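Local structure of teichoic acid D-alanine hydrolase (Staphylococcus aureus, 5ZH8) at residues D150-Y155 with A220-E225; M290-M295 with V362-V367; K297-I302 with K358-L363. The protein removes D-alanyl esters from wall teichoic acid and lipoteichoic acid, and affects methicillin resistance, autolysis in the presence of Triton X-100 and cell wall structure. All coordinates share one frame; numbering follows the deposited sequence.

Contact 1 of 3, residues D150-Y155 with A220-E225; sequences DPVSKY and AKVIEE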
loop_
_atom_site.group_PDB
_atom_site.type_symbol
_atom_site.label_atom_id
_atom_site.label_comp_id
_atom_site.label_asym_id
_atom_site.label_seq_id
_atom_site.Cartn_x
_atom_site.Cartn_y
_atom_site.Cartn_z
ATOM N N ASP A 150 4.431 2.637 -35.836
ATOM C CA ASP A 150 4.409 4.052 -36.220
ATOM C C ASP A 150 4.419 4.939 -34.980
ATOM O O ASP A 150 3.950 4.519 -33.921
ATOM C CB ASP A 150 3.169 4.374 -37.065
ATOM C CG ASP A 150 3.249 3.815 -38.473
ATOM O OD1 ASP A 150 4.331 3.357 -38.894
ATOM O OD2 ASP A 150 2.214 3.838 -39.165
ATOM N N PRO A 151 4.947 6.173 -35.111
ATOM C CA PRO A 151 5.070 7.075 -33.970
ATOM C C PRO A 151 3.755 7.724 -33.544
ATOM O O PRO A 151 2.799 7.751 -34.316
ATOM C CB PRO A 151 6.050 8.137 -34.472
ATOM C CG PRO A 151 5.834 8.172 -35.937
ATOM C CD PRO A 151 5.499 6.771 -36.341
ATOM N N VAL A 152 3.723 8.230 -32.314
ATOM C CA VAL A 152 2.548 8.941 -31.801
ATOM C C VAL A 152 2.267 10.206 -32.607
ATOM O O VAL A 152 1.110 10.528 -32.876
ATOM C CB VAL A 152 2.631 9.353 -30.292
ATOM C CG1 VAL A 152 1.515 8.695 -29.498
ATOM C CG2 VAL A 152 3.982 9.100 -29.627
ATOM N N SER A 153 3.331 10.913 -32.974
ATOM C CA SER A 153 3.212 12.178 -33.707
ATOM C C SER A 153 2.414 12.027 -35.005
ATOM O O SER A 153 1.755 12.965 -35.438
ATOM C CB SER A 153 4.600 12.768 -33.989
ATOM O OG SER A 153 5.458 11.815 -34.592
ATOM N N LYS A 154 2.470 10.845 -35.612
ATOM C CA LYS A 154 1.696 10.555 -36.821
ATOM C C LYS A 154 0.193 10.689 -36.575
ATOM O O LYS A 154 -0.512 11.338 -37.353
ATOM C CB LYS A 154 2.013 9.148 -37.337
ATOM C CG LYS A 154 1.460 8.852 -38.714
ATOM C CD LYS A 154 1.650 7.393 -39.063
ATOM C CE LYS A 154 1.307 7.133 -40.523
ATOM N NZ LYS A 154 1.021 5.695 -40.770
ATOM N N TYR A 155 -0.285 10.087 -35.487
ATOM C CA TYR A 155 -1.716 10.067 -35.179
ATOM C C TYR A 155 -2.143 11.212 -34.263
ATOM O O TYR A 155 -3.315 11.593 -34.246
ATOM C CB TYR A 155 -2.110 8.721 -34.565
ATOM C CG TYR A 155 -1.575 7.538 -35.340
ATOM C CD1 TYR A 155 -2.204 7.083 -36.496
ATOM C CD2 TYR A 155 -0.426 6.883 -34.919
ATOM C CE1 TYR A 155 -1.698 6.012 -37.209
ATOM C CE2 TYR A 155 0.085 5.801 -35.624
ATOM C CZ TYR A 155 -0.554 5.369 -36.770
ATOM O OH TYR A 155 -0.051 4.301 -37.480
ATOM N N ALA A 220 -4.866 6.230 -25.114
ATOM C CA ALA A 220 -6.300 6.501 -25.094
ATOM C C ALA A 220 -6.640 7.717 -25.967
ATOM O O ALA A 220 -7.648 7.714 -26.670
ATOM C CB ALA A 220 -6.783 6.716 -23.665
ATOM N N LYS A 221 -5.797 8.747 -25.929
ATOM C CA LYS A 221 -6.008 9.936 -26.749
ATOM C C LYS A 221 -5.770 9.638 -28.233
ATOM O O LYS A 221 -6.474 10.169 -29.102
ATOM C CB LYS A 221 -5.103 11.081 -26.285
ATOM C CG LYS A 221 -5.396 12.419 -26.947
ATOM C CD LYS A 221 -6.756 12.965 -26.523
ATOM C CE LYS A 221 -7.501 13.590 -27.694
ATOM N NZ LYS A 221 -8.957 13.732 -27.415
ATOM N N VAL A 222 -4.776 8.792 -28.516
ATOM C CA VAL A 222 -4.522 8.306 -29.877
ATOM C C VAL A 222 -5.790 7.645 -30.428
ATOM O O VAL A 222 -6.204 7.915 -31.563
ATOM C CB VAL A 222 -3.330 7.309 -29.915
ATOM C CG1 VAL A 222 -3.272 6.557 -31.244
ATOM C CG2 VAL A 222 -2.010 8.028 -29.658
ATOM N N ILE A 223 -6.402 6.789 -29.610
ATOM C CA ILE A 223 -7.653 6.129 -29.976
ATOM C C ILE A 223 -8.713 7.170 -30.315
ATOM O O ILE A 223 -9.376 7.073 -31.342
ATOM C CB ILE A 223 -8.163 5.193 -28.853
ATOM C CG1 ILE A 223 -7.234 3.982 -28.705
ATOM C CG2 ILE A 223 -9.587 4.719 -29.124
ATOM C CD1 ILE A 223 -7.401 3.230 -27.406
ATOM N N GLU A 224 -8.865 8.166 -29.450
ATOM C CA GLU A 224 -9.864 9.204 -29.672
ATOM C C GLU A 224 -9.603 9.985 -30.957
ATOM O O GLU A 224 -10.531 10.258 -31.715
ATOM C CB GLU A 224 -9.931 10.162 -28.481
ATOM C CG GLU A 224 -10.624 9.578 -27.263
ATOM C CD GLU A 224 -10.858 10.605 -26.177
ATOM O OE1 GLU A 224 -10.179 11.659 -26.181
ATOM O OE2 GLU A 224 -11.728 10.353 -25.317
ATOM N N GLU A 225 -8.336 10.321 -31.193
ATOM C CA GLU A 225 -7.942 11.155 -32.329
ATOM C C GLU A 225 -8.138 10.440 -33.668
ATOM O O GLU A 225 -8.622 11.046 -34.610
ATOM C CB GLU A 225 -6.476 11.591 -32.184
ATOM C CG GLU A 225 -6.045 12.705 -33.123
ATOM C CD GLU A 225 -6.649 14.050 -32.773
ATOM O OE1 GLU A 225 -6.888 14.313 -31.566
ATOM O OE2 GLU A 225 -6.874 14.849 -33.714
#
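OD2 of D150 is held from two directions by groups of its own segment, and one of them, Y155, also touches V222 across the contact. NZ of K154 lies 2.7 Å from OD2 of D150 in a salt bridge, approaching from above the carboxylate plane, 45° out of it. Y155 OH adds a weak bond to the same oxygen and has its main polar partner in the backbone N of N147. K154 CD lies 3.7 Å above one face of the Y155 ring, offset toward its rim, and K154 NZ also bonds a glycerol, probably from the crystallisation liquor.

The side chains that meet across the interface are mostly apolar. CG1 of V152 meets CG2 of V222 at 3.6 Å, the two valines crossing at about a right angle. V222 CG1 comes within 4.1 Å of Y155 CB. With CG of Y155 anti to its carbonyl carbon (chi1 -48°), the ring leads away from V222 toward D150. The exception is E225, whose CG lies against Y155 O.

The short helical turn 152-155 thus packs on helix 213-227 in the helical part of the beta-lactamase-type fold, and L167 of helix 167-171 touches V152, Y155 and V222.

Contact 2 of 3, residues M290-M295 with V362-V367; sequences MTPTDM and VLALNV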
loop_
_atom_site.group_PDB
_atom_site.type_symbol
_atom_site.label_atom_id
_atom_site.label_comp_id
_atom_site.label_asym_id
_atom_site.label_seq_id
_atom_site.Cartn_x
_atom_site.Cartn_y
_atom_site.Cartn_z
ATOM N N MET A 290 -15.850 -2.389 -12.521
ATOM C CA MET A 290 -16.343 -3.678 -13.016
ATOM C C MET A 290 -16.747 -4.580 -11.868
ATOM O O MET A 290 -16.077 -4.610 -10.841
ATOM C CB MET A 290 -15.247 -4.438 -13.777
ATOM C CG MET A 290 -14.836 -3.873 -15.110
ATOM S SD MET A 290 -13.735 -5.023 -15.986
ATOM C CE MET A 290 -14.945 -5.962 -16.912
ATOM N N THR A 291 -17.815 -5.348 -12.069
ATOM C CA THR A 291 -18.053 -6.531 -11.254
ATOM C C THR A 291 -17.031 -7.575 -11.676
ATOM O O THR A 291 -16.702 -7.668 -12.855
ATOM C CB THR A 291 -19.469 -7.115 -11.444
ATOM O OG1 THR A 291 -19.696 -7.412 -12.822
ATOM C CG2 THR A 291 -20.528 -6.139 -10.970
ATOM N N PRO A 292 -16.507 -8.355 -10.716
ATOM C CA PRO A 292 -15.623 -9.483 -11.051
ATOM C C PRO A 292 -16.189 -10.427 -12.119
ATOM O O PRO A 292 -15.439 -10.927 -12.949
ATOM C CB PRO A 292 -15.475 -10.213 -9.712
ATOM C CG PRO A 292 -15.614 -9.136 -8.696
ATOM C CD PRO A 292 -16.591 -8.137 -9.259
ATOM N N THR A 293 -17.502 -10.649 -12.106
ATOM C CA THR A 293 -18.148 -11.520 -13.086
ATOM C C THR A 293 -17.951 -11.011 -14.513
ATOM O O THR A 293 -17.628 -11.793 -15.404
ATOM C CB THR A 293 -19.656 -11.687 -12.812
ATOM O OG1 THR A 293 -20.287 -10.404 -12.811
ATOM C CG2 THR A 293 -19.897 -12.364 -11.481
ATOM N N ASP A 294 -18.143 -9.708 -14.718
ATOM C CA ASP A 294 -17.947 -9.084 -16.033
ATOM C C ASP A 294 -16.516 -9.213 -16.534
ATOM O O ASP A 294 -16.293 -9.409 -17.734
ATOM C CB ASP A 294 -18.339 -7.604 -16.011
ATOM C CG ASP A 294 -19.747 -7.352 -16.539
ATOM O OD1 ASP A 294 -20.612 -8.252 -16.436
ATOM O OD2 ASP A 294 -19.986 -6.241 -17.067
ATOM N N MET A 295 -15.548 -9.100 -15.627
ATOM C CA MET A 295 -14.141 -9.252 -16.001
ATOM C C MET A 295 -13.849 -10.664 -16.496
ATOM O O MET A 295 -13.131 -10.843 -17.472
ATOM C CB MET A 295 -13.226 -8.914 -14.825
ATOM C CG MET A 295 -11.735 -9.077 -15.114
ATOM S SD MET A 295 -11.089 -8.313 -16.620
ATOM C CE MET A 295 -10.452 -6.770 -15.979
ATOM N N VAL A 362 -10.956 -13.881 -10.612
ATOM C CA VAL A 362 -11.005 -12.427 -10.470
ATOM C C VAL A 362 -11.244 -12.111 -9.006
ATOM O O VAL A 362 -12.255 -12.533 -8.440
ATOM C CB VAL A 362 -12.145 -11.799 -11.315
ATOM C CG1 VAL A 362 -12.054 -10.272 -11.297
ATOM C CG2 VAL A 362 -12.130 -12.338 -12.739
ATOM N N LEU A 363 -10.316 -11.378 -8.395
ATOM C CA LEU A 363 -10.388 -11.067 -6.975
ATOM C C LEU A 363 -10.310 -9.560 -6.773
ATOM O O LEU A 363 -9.295 -8.932 -7.087
ATOM C CB LEU A 363 -9.259 -11.773 -6.225
ATOM C CG LEU A 363 -9.458 -11.947 -4.715
ATOM C CD1 LEU A 363 -10.621 -12.890 -4.439
ATOM C CD2 LEU A 363 -8.189 -12.448 -4.037
ATOM N N ALA A 364 -11.395 -8.988 -6.255
ATOM C CA ALA A 364 -11.504 -7.546 -6.064
ATOM C C ALA A 364 -11.486 -7.200 -4.576
ATOM O O ALA A 364 -12.266 -7.736 -3.793
ATOM C CB ALA A 364 -12.779 -7.025 -6.715
ATOM N N LEU A 365 -10.605 -6.285 -4.200
ATOM C CA LEU A 365 -10.416 -5.918 -2.812
ATOM C C LEU A 365 -10.593 -4.409 -2.644
ATOM O O LEU A 365 -9.870 -3.639 -3.261
ATOM C CB LEU A 365 -9.007 -6.339 -2.400
ATOM C CG LEU A 365 -8.609 -6.176 -0.944
ATOM C CD1 LEU A 365 -9.387 -7.136 -0.052
ATOM C CD2 LEU A 365 -7.109 -6.399 -0.825
ATOM N N ASN A 366 -11.550 -3.995 -1.811
ATOM C CA ASN A 366 -11.819 -2.562 -1.577
ATOM C C ASN A 366 -11.334 -2.029 -0.216
ATOM O O ASN A 366 -11.545 -0.864 0.103
ATOM C CB ASN A 366 -13.297 -2.225 -1.810
ATOM C CG ASN A 366 -14.229 -2.911 -0.835
ATOM O OD1 ASN A 366 -14.189 -4.123 -0.680
ATOM N ND2 ASN A 366 -15.095 -2.136 -0.196
ATOM N N VAL A 367 -10.686 -2.876 0.580
ATOM C CA VAL A 367 -9.858 -2.406 1.694
ATOM C C VAL A 367 -8.418 -2.757 1.328
ATOM O O VAL A 367 -8.083 -3.923 1.145
ATOM C CB VAL A 367 -10.238 -3.050 3.039
ATOM C CG1 VAL A 367 -9.390 -2.468 4.156
ATOM C CG2 VAL A 367 -11.717 -2.848 3.329
#
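P292 and V362 meet along the flank of their side chains: CB of P292 lies 3.8 Å from CG1 of V362, and this CG1 also touches P292 CA. V362 places CG1 anti to the backbone N (chi1 -172°), turning both methyls toward the helix. Its CG2 approaches O of P292 and CG of M295, so both branches touch P292 and M295. Farther along the strand, CG of P292 reaches CB of A364 at 4.1 Å. V362 and A364, two residues apart, therefore grip the one proline ring.

M295 approaches V362 at about a right angle. CB and CG of M295 each lie 4.0 Å from V362 CG1; beyond them the chain bends (chi2 49°, chi3 97°), carrying the thioether away from V362. The M295 side chain also packs on F351 and V353 of strand 349-355, a neighbour in the sheet.

T291 is the N-cap residue, so P292 occupies the first turn, where its lack of an N-H costs no helical hydrogen bond. On the side turned from the strand, the hydroxyls of T291 and T293 are hydrogen bonded at 3.0 Å between their OG1 atoms.

Helix 292-303 thus starts on one face of the large antiparallel sheet, the architecture of the beta-lactamase/penicillin-binding protein fold, with P292 touching S91 and A93 of strand 90-96, and F123 of strand 123-124 packing on both P292 and A364. L363 points to the other face.

Contact 3 of 3, residues K297-I302 with K358-L363; sequences KLITQI and KYVVVL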
loop_
_atom_site.group_PDB
_atom_site.type_symbol
_atom_site.label_atom_id
_atom_site.label_comp_id
_atom_site.label_asym_id
_atom_site.label_seq_id
_atom_site.Cartn_x
_atom_site.Cartn_y
_atom_site.Cartn_z
ATOM N N LYS A 297 -16.207 -12.673 -17.670
ATOM C CA LYS A 297 -17.020 -12.733 -18.885
ATOM C C LYS A 297 -16.257 -12.139 -20.077
ATOM O O LYS A 297 -16.349 -12.645 -21.192
ATOM C CB LYS A 297 -18.347 -11.988 -18.662
ATOM C CG LYS A 297 -19.344 -12.123 -19.796
ATOM C CD LYS A 297 -20.570 -11.237 -19.610
ATOM C CE LYS A 297 -21.503 -11.767 -18.532
ATOM N NZ LYS A 297 -22.810 -11.049 -18.527
ATOM N N LEU A 298 -15.507 -11.065 -19.832
ATOM C CA LEU A 298 -14.674 -10.441 -20.862
ATOM C C LEU A 298 -13.550 -11.361 -21.337
ATOM O O LEU A 298 -13.368 -11.563 -22.531
ATOM C CB LEU A 298 -14.074 -9.139 -20.328
ATOM C CG LEU A 298 -12.986 -8.469 -21.162
ATOM C CD1 LEU A 298 -13.517 -8.078 -22.532
ATOM C CD2 LEU A 298 -12.441 -7.272 -20.399
ATOM N N ILE A 299 -12.797 -11.903 -20.392
ATOM C CA ILE A 299 -11.635 -12.730 -20.704
ATOM C C ILE A 299 -12.026 -14.053 -21.357
ATOM O O ILE A 299 -11.395 -14.470 -22.322
ATOM C CB ILE A 299 -10.793 -12.982 -19.436
ATOM C CG1 ILE A 299 -10.099 -11.686 -19.030
ATOM C CG2 ILE A 299 -9.759 -14.081 -19.658
ATOM C CD1 ILE A 299 -9.721 -11.654 -17.570
ATOM N N THR A 300 -13.062 -14.707 -20.839
ATOM C CA THR A 300 -13.496 -15.986 -21.396
ATOM C C THR A 300 -13.996 -15.832 -22.830
ATOM O O THR A 300 -13.767 -16.702 -23.668
ATOM C CB THR A 300 -14.617 -16.628 -20.567
ATOM O OG1 THR A 300 -15.696 -15.699 -20.416
ATOM C CG2 THR A 300 -14.098 -17.059 -19.213
ATOM N N GLN A 301 -14.686 -14.728 -23.106
ATOM C CA GLN A 301 -15.182 -14.458 -24.453
ATOM C C GLN A 301 -14.065 -14.130 -25.440
ATOM O O GLN A 301 -14.126 -14.540 -26.598
ATOM C CB GLN A 301 -16.207 -13.338 -24.427
ATOM C CG GLN A 301 -17.566 -13.793 -23.938
ATOM C CD GLN A 301 -18.595 -12.694 -24.047
ATOM O OE1 GLN A 301 -19.459 -12.727 -24.919
ATOM N NE2 GLN A 301 -18.495 -11.698 -23.175
ATOM N N ILE A 302 -13.050 -13.402 -24.984
ATOM C CA ILE A 302 -11.862 -13.155 -25.804
ATOM C C ILE A 302 -11.142 -14.481 -26.068
ATOM O O ILE A 302 -10.739 -14.759 -27.198
ATOM C CB ILE A 302 -10.908 -12.124 -25.156
ATOM C CG1 ILE A 302 -11.563 -10.736 -25.155
ATOM C CG2 ILE A 302 -9.583 -12.064 -25.905
ATOM C CD1 ILE A 302 -10.962 -9.761 -24.166
ATOM N N LYS A 358 -8.445 -23.012 -18.258
ATOM C CA LYS A 358 -9.485 -23.648 -17.445
ATOM C C LYS A 358 -10.147 -22.660 -16.479
ATOM O O LYS A 358 -11.372 -22.561 -16.431
ATOM C CB LYS A 358 -8.916 -24.829 -16.658
ATOM C CG LYS A 358 -9.991 -25.737 -16.076
ATOM C CD LYS A 358 -9.400 -26.872 -15.265
ATOM C CE LYS A 358 -10.474 -27.739 -14.624
ATOM N NZ LYS A 358 -9.896 -28.691 -13.629
ATOM N N TYR A 359 -9.338 -21.944 -15.709
ATOM C CA TYR A 359 -9.853 -21.036 -14.694
ATOM C C TYR A 359 -9.609 -19.572 -15.035
ATOM O O TYR A 359 -8.541 -19.210 -15.525
ATOM C CB TYR A 359 -9.206 -21.335 -13.339
ATOM C CG TYR A 359 -9.601 -22.663 -12.754
ATOM C CD1 TYR A 359 -10.861 -22.854 -12.209
ATOM C CD2 TYR A 359 -8.715 -23.734 -12.751
ATOM C CE1 TYR A 359 -11.229 -24.071 -11.670
ATOM C CE2 TYR A 359 -9.072 -24.957 -12.213
ATOM C CZ TYR A 359 -10.327 -25.119 -11.668
ATOM O OH TYR A 359 -10.687 -26.329 -11.131
ATOM N N VAL A 360 -10.606 -18.735 -14.765
ATOM C CA VAL A 360 -10.390 -17.295 -14.673
ATOM C C VAL A 360 -10.775 -16.888 -13.264
ATOM O O VAL A 360 -11.930 -17.017 -12.873
ATOM C CB VAL A 360 -11.223 -16.489 -15.697
ATOM C CG1 VAL A 360 -10.885 -15.005 -15.602
ATOM C CG2 VAL A 360 -10.987 -17.007 -17.107
ATOM N N VAL A 361 -9.790 -16.420 -12.506
ATOM C CA VAL A 361 -9.983 -16.037 -11.112
ATOM C C VAL A 361 -9.866 -14.529 -11.014
ATOM O O VAL A 361 -8.813 -13.971 -11.307
ATOM C CB VAL A 361 -8.934 -16.699 -10.187
ATOM C CG1 VAL A 361 -9.244 -16.405 -8.725
ATOM C CG2 VAL A 361 -8.870 -18.195 -10.440
ATOM N N VAL A 362 -10.956 -13.881 -10.612
ATOM C CA VAL A 362 -11.005 -12.427 -10.470
ATOM C C VAL A 362 -11.244 -12.111 -9.006
ATOM O O VAL A 362 -12.255 -12.533 -8.440
ATOM C CB VAL A 362 -12.145 -11.799 -11.315
ATOM C CG1 VAL A 362 -12.054 -10.272 -11.297
ATOM C CG2 VAL A 362 -12.130 -12.338 -12.739
ATOM N N LEU A 363 -10.316 -11.378 -8.395
ATOM C CA LEU A 363 -10.388 -11.067 -6.975
ATOM C C LEU A 363 -10.310 -9.560 -6.773
ATOM O O LEU A 363 -9.295 -8.932 -7.087
ATOM C CB LEU A 363 -9.259 -11.773 -6.225
ATOM C CG LEU A 363 -9.458 -11.947 -4.715
ATOM C CD1 LEU A 363 -10.621 -12.890 -4.439
ATOM C CD2 LEU A 363 -8.189 -12.448 -4.037
#
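T300 and V360 approach through methyl groups, CG2 to CG2 at 3.8 Å, and I299 joins them from the neighbouring position on the helix. V360 is the one strand residue that carries this packing, and it uses both branches. The two I299 methyls pair with the two V360 methyls: I299 CG2 lies 4.1 Å from V360 CG2, and I299 CD1 is likewise 4.1 Å from V360 CG1. The valine axis lies obliquely to both helix side chains. T300 can offer a methyl here because its CG2 is anti to the carbonyl carbon, while OG1 (chi1 54°) stands between N and C and bonds back to O of G296, one turn earlier. The hydroxyl is thereby satisfied within the helix, and the surface toward the strand remains apolar.

The buried area is small, 127 Å² in all, and the packing soon thins out. V362 also points toward the helix but approaches no closer than 5.4 Å. The more exposed side holds K297 and Q301. There NE2 of Q301 donates to O of K297 at 3.1 Å, with an N-H...O angle of 155°. It comes from above the carbonyl plane, 59° out of it, and from the face opposite to that used by the helical N-H of Q301, so two donors share this oxygen. Q301 is fixed further by L243 O and K306 NZ.

In this helix-on-sheet packing of the beta-lactamase-type fold, V353 and Y355 of strand 349-355 extend the I299 contact, and Y355 also touches V360. On its other flank strand 359-365 bonds to strand 90-96, V360 pairing with Y95, and V361 faces the far side of the sheet, against I375 and I378 of helix 371-382.

Overall arrangement
Contacts 2 and 3 are successive steps of one packing: helix 292-303 runs along strand 359-365, their centres are 11 Å apart, and V362 and L363 belong to both. Residues two apart, V360, V362 and A364, face the helix. Contact 1 lies on the opposite side of the chain's centre, about 30 Å from the centre of either, with nearest atoms about 15 Å from contact 2 and 14 Å from contact 3. Contact 1 lies among helices, contacts 2 and 3 on the large sheet. In serine beta-lactamase relatives the active site lies between an all-helical region and the sheet region, which contact 1 and contacts 2 and 3 probably represent here.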